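Local coordinates for Two-component insecticidal protein 16 kDa unit (Alcaligenes faecalis, PDB 5V3S), which is the aegerolysin-family 16 kDa unit of a two-component insecticidal protein that kills corn rootworm, probably by a mechanism similar to that of Cry34Ab1/Cry35Ab1, at residues 18-23 with 97-102. Numbering follows the deposited sequence.
Sequences QWMEIT and FEYYWD. Unlike the reference sequence in segment 18-23: Met20 (reference Ile).
One face of the Trp101 indole carries the terminal methyl of Met20, and one face of the Tyr99 ring carries the end of Ile22. The same Met20 methyl lies at the edge of the phenol ring, near its plane, Met20 CE to Tyr99 CE2 being 4.3 Å. Met20 is deposited as selenomethionine, where the reference sequence has isoleucine. Its CE sits over the six-membered ring of Trp101, displaced toward CD2 and CE3. There it makes a CH-pi contact 3.7 Å from the ring centroid. The approach is 18° off the ring normal. The selenium follows behind, Met20 SE lying 4.7 Å from that centroid, a Met-aromatic contact made at a distance above the face. Bends at chi2 and chi3 turn the Met20 chain end onto the indole, methyl first and selenium behind, and the two side chains cross at about a right angle. Ile22 CD1 presses closer, 3.4 Å from Tyr99 CE2, with CG1 anti to the backbone N (chi1 -173°) reaching across to the opposing strand. These strand segments run nearly antiparallel, at 165°, with axes 10.0 Å apart. They belong to different sheets, so the contact joins the two layers of the aegerolysin beta-sandwich near the centre of the chain. Ile138 of strand 136-144 touches both Ile22 and Tyr99. The polar ends are satisfied by neighbouring strands of the sheet that holds 97-102, Tyr99 OH hydrogen-bonding Asp111 and Trp101 NE1 Thr83. Between these two segments cohesion is therefore apolar, mainly dispersion and CH-pi: methyl groups on two ring faces, with the Met20 methyl also at the Tyr99 edge.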
ATOM      1  N   GLN A  18      -1.686 -14.310   7.534  1.00 22.29           N
ATOM      2  CA  GLN A  18      -2.294 -12.982   7.260  1.00 21.12           C
ATOM      3  C   GLN A  18      -1.239 -12.134   6.545  1.00 20.36           C
ATOM      4  O   GLN A  18      -0.122 -11.948   7.037  1.00 18.21           O
ATOM      5  CB  GLN A  18      -2.767 -12.341   8.551  1.00 24.84           C
ATOM      6  CG  GLN A  18      -3.367 -10.959   8.369  1.00 25.85           C
ATOM      7  CD  GLN A  18      -4.499 -10.979   7.342  1.00 28.20           C
ATOM      8  OE1 GLN A  18      -4.274 -11.202   6.156  1.00 25.27           O
ATOM      9  NE2 GLN A  18      -5.728 -10.904   7.835  1.00 25.25           N
ATOM     10  N   TRP A  19      -1.549 -11.711   5.317  1.00 18.55           N
ATOM     11  CA  TRP A  19      -0.530 -11.095   4.507  1.00 17.95           C
ATOM     12  C   TRP A  19      -1.252 -10.237   3.471  1.00 16.92           C
ATOM     13  O   TRP A  19      -2.457 -10.439   3.176  1.00 15.24           O
ATOM     14  CB  TRP A  19       0.371 -12.103   3.807  1.00 19.57           C
ATOM     15  CG  TRP A  19      -0.400 -12.943   2.818  1.00 21.20           C
ATOM     16  CD1 TRP A  19      -1.110 -14.090   3.100  1.00 22.54           C
ATOM     17  CD2 TRP A  19      -0.564 -12.704   1.402  1.00 21.13           C
ATOM     18  NE1 TRP A  19      -1.700 -14.568   1.954  1.00 23.24           N
ATOM     19  CE2 TRP A  19      -1.388 -13.734   0.898  1.00 22.60           C
ATOM     20  CE3 TRP A  19      -0.138 -11.698   0.533  1.00 20.96           C
ATOM     21  CZ2 TRP A  19      -1.758 -13.815  -0.443  1.00 24.18           C
ATOM     22  CZ3 TRP A  19      -0.490 -11.785  -0.832  1.00 21.21           C
ATOM     23  CH2 TRP A  19      -1.294 -12.818  -1.308  1.00 23.62           C
HETATM   24  N   MSE A  20      -0.521  -9.243   2.999  1.00 16.87           N
HETATM   25  CA  MSE A  20      -1.032  -8.363   1.958  1.00 15.35           C
HETATM   26  C   MSE A  20       0.157  -8.020   1.067  1.00 13.92           C
HETATM   27  O   MSE A  20       1.310  -7.970   1.506  1.00 12.65           O
HETATM   28  CB  MSE A  20      -1.695  -7.086   2.545  1.00 15.09           C
HETATM   29  CG  MSE A  20      -0.853  -6.166   3.463  1.00 17.67           C
HETATM   30 SE   MSE A  20       0.226  -4.900   2.336  0.73 18.04          SE
HETATM   31  CE  MSE A  20      -1.252  -3.609   2.410  1.00 20.36           C
ATOM     32  N   GLU A  21      -0.118  -7.749  -0.205  1.00 14.85           N
ATOM     33  CA  GLU A  21       0.877  -7.125  -1.055  1.00 14.95           C
ATOM     34  C   GLU A  21       0.146  -6.072  -1.858  1.00 14.96           C
ATOM     35  O   GLU A  21      -0.877  -6.375  -2.422  1.00 16.42           O
ATOM     36  CB  GLU A  21       1.632  -8.086  -2.007  1.00 17.94           C
ATOM     37  CG  GLU A  21       2.585  -9.000  -1.270  1.00 20.35           C
ATOM     38  CD  GLU A  21       3.646  -9.662  -2.100  1.00 22.83           C
ATOM     39  OE1 GLU A  21       3.721  -9.353  -3.327  1.00 18.90           O
ATOM     40  OE2 GLU A  21       4.399 -10.478  -1.468  1.00 21.79           O
ATOM     41  N   ILE A  22       0.667  -4.845  -1.839  1.00 13.28           N
ATOM     42  CA  ILE A  22       0.008  -3.708  -2.489  1.00 13.02           C
ATOM     43  C   ILE A  22       0.954  -3.168  -3.587  1.00 10.73           C
ATOM     44  O   ILE A  22       2.087  -2.867  -3.330  1.00  9.98           O
ATOM     45  CB  ILE A  22      -0.551  -2.668  -1.512  1.00 13.89           C
ATOM     46  CG1 ILE A  22      -1.341  -1.623  -2.224  1.00 14.15           C
ATOM     47  CG2 ILE A  22       0.500  -1.985  -0.712  1.00 12.86           C
ATOM     48  CD1 ILE A  22      -2.356  -0.953  -1.354  1.00 16.69           C
ATOM     49  N   THR A  23       0.444  -3.063  -4.797  1.00 11.06           N
ATOM     50  CA  THR A  23       1.287  -2.621  -5.901  1.00 11.24           C
ATOM     51  C   THR A  23       0.686  -1.273  -6.317  1.00 10.92           C
ATOM     52  O   THR A  23      -0.521  -1.209  -6.536  1.00  8.75           O
ATOM     53  CB  THR A  23       1.309  -3.670  -7.039  1.00 11.92           C
ATOM     54  OG1 THR A  23       1.917  -4.841  -6.570  1.00 14.00           O
ATOM     55  CG2 THR A  23       2.107  -3.170  -8.172  1.00 13.47           C
ATOM     56  N   PHE A  97      -2.792  10.548  -2.151  1.00  9.79           N
ATOM     57  CA  PHE A  97      -3.677   9.609  -1.328  1.00  9.15           C
ATOM     58  C   PHE A  97      -3.027   9.152  -0.039  1.00  9.14           C
ATOM     59  O   PHE A  97      -1.844   9.270   0.179  1.00 10.46           O
ATOM     60  CB  PHE A  97      -4.229   8.390  -2.077  1.00  9.44           C
ATOM     61  CG  PHE A  97      -3.221   7.291  -2.424  1.00  9.76           C
ATOM     62  CD1 PHE A  97      -2.748   6.403  -1.505  1.00  9.56           C
ATOM     63  CD2 PHE A  97      -2.791   7.100  -3.749  1.00  9.76           C
ATOM     64  CE1 PHE A  97      -1.880   5.369  -1.861  1.00 10.29           C
ATOM     65  CE2 PHE A  97      -1.938   6.100  -4.098  1.00  9.99           C
ATOM     66  CZ  PHE A  97      -1.457   5.219  -3.140  1.00 10.83           C
ATOM     67  N   GLU A  98      -3.880   8.727   0.859  1.00  9.26           N
ATOM     68  CA  GLU A  98      -3.501   8.098   2.116  1.00  9.36           C
ATOM     69  C   GLU A  98      -4.163   6.735   2.065  1.00  9.61           C
ATOM     70  O   GLU A  98      -5.333   6.603   1.588  1.00 10.62           O
ATOM     71  CB  GLU A  98      -3.997   8.888   3.302  1.00 10.21           C
ATOM     72  CG  GLU A  98      -3.259  10.230   3.456  1.00 11.64           C
ATOM     73  CD  GLU A  98      -3.988  11.183   4.383  1.00 11.21           C
ATOM     74  OE1 GLU A  98      -5.233  11.158   4.518  1.00 12.93           O
ATOM     75  OE2 GLU A  98      -3.285  11.890   5.026  1.00 13.47           O
ATOM     76  N   TYR A  99      -3.368   5.695   2.395  1.00 10.11           N
ATOM     77  CA  TYR A  99      -3.928   4.369   2.458  1.00 10.92           C
ATOM     78  C   TYR A  99      -3.739   3.762   3.874  1.00 10.98           C
ATOM     79  O   TYR A  99      -2.759   4.065   4.544  1.00 11.72           O
ATOM     80  CB  TYR A  99      -3.283   3.477   1.388  1.00 11.65           C
ATOM     81  CG  TYR A  99      -3.928   2.118   1.310  1.00 12.56           C
ATOM     82  CD1 TYR A  99      -5.298   1.986   0.907  1.00 12.21           C
ATOM     83  CD2 TYR A  99      -3.221   0.992   1.708  1.00 14.00           C
ATOM     84  CE1 TYR A  99      -5.886   0.711   0.863  1.00 15.56           C
ATOM     85  CE2 TYR A  99      -3.770  -0.242   1.617  1.00 13.89           C
ATOM     86  CZ  TYR A  99      -5.108  -0.378   1.219  1.00 15.98           C
ATOM     87  OH  TYR A  99      -5.618  -1.659   1.239  1.00 17.57           O
ATOM     88  N   TYR A 100      -4.661   2.897   4.290  1.00 11.51           N
ATOM     89  CA  TYR A 100      -4.619   2.279   5.658  1.00 12.97           C
ATOM     90  C   TYR A 100      -5.279   0.953   5.580  1.00 13.02           C
ATOM     91  O   TYR A 100      -6.243   0.770   4.804  1.00 11.75           O
ATOM     92  CB  TYR A 100      -5.348   3.188   6.718  1.00 15.34           C
ATOM     93  CG  TYR A 100      -5.707   2.494   8.046  1.00 18.44           C
ATOM     94  CD1 TYR A 100      -4.747   2.302   8.995  1.00 19.45           C
ATOM     95  CD2 TYR A 100      -6.993   1.942   8.289  1.00 20.75           C
ATOM     96  CE1 TYR A 100      -4.973   1.598  10.161  1.00 20.99           C
ATOM     97  CE2 TYR A 100      -7.252   1.267   9.487  1.00 21.58           C
ATOM     98  CZ  TYR A 100      -6.211   1.123  10.428  1.00 21.03           C
ATOM     99  OH  TYR A 100      -6.384   0.474  11.602  1.00 21.96           O
ATOM    100  N   TRP A 101      -4.700  -0.029   6.283  1.00 14.50           N
ATOM    101  CA  TRP A 101      -5.250  -1.375   6.332  1.00 13.62           C
ATOM    102  C   TRP A 101      -5.180  -1.910   7.788  1.00 14.60           C
ATOM    103  O   TRP A 101      -4.349  -1.495   8.567  1.00 14.14           O
ATOM    104  CB  TRP A 101      -4.499  -2.304   5.364  1.00 14.29           C
ATOM    105  CG  TRP A 101      -3.076  -2.535   5.748  1.00 14.71           C
ATOM    106  CD1 TRP A 101      -2.604  -3.511   6.575  1.00 15.45           C
ATOM    107  CD2 TRP A 101      -1.929  -1.767   5.369  1.00 13.74           C
ATOM    108  NE1 TRP A 101      -1.279  -3.404   6.741  1.00 15.95           N
ATOM    109  CE2 TRP A 101      -0.822  -2.334   6.005  1.00 15.26           C
ATOM    110  CE3 TRP A 101      -1.716  -0.714   4.478  1.00 14.08           C
ATOM    111  CZ2 TRP A 101       0.475  -1.823   5.853  1.00 13.84           C
ATOM    112  CZ3 TRP A 101      -0.441  -0.203   4.350  1.00 13.57           C
ATOM    113  CH2 TRP A 101       0.642  -0.792   4.985  1.00 13.89           C
ATOM    114  N   ASP A 102      -6.116  -2.793   8.113  1.00 14.88           N
ATOM    115  CA  ASP A 102      -6.135  -3.429   9.397  1.00 16.66           C
ATOM    116  C   ASP A 102      -6.561  -4.820   9.103  1.00 17.78           C
ATOM    117  O   ASP A 102      -7.701  -5.042   8.740  1.00 23.07           O
ATOM    118  CB  ASP A 102      -7.056  -2.675  10.358  1.00 17.52           C
ATOM    119  CG  ASP A 102      -7.086  -3.339  11.728  1.00 19.26           C
ATOM    120  OD1 ASP A 102      -6.079  -3.984  12.085  1.00 20.22           O
ATOM    121  OD2 ASP A 102      -8.108  -3.224  12.409  1.00 25.54           O
TER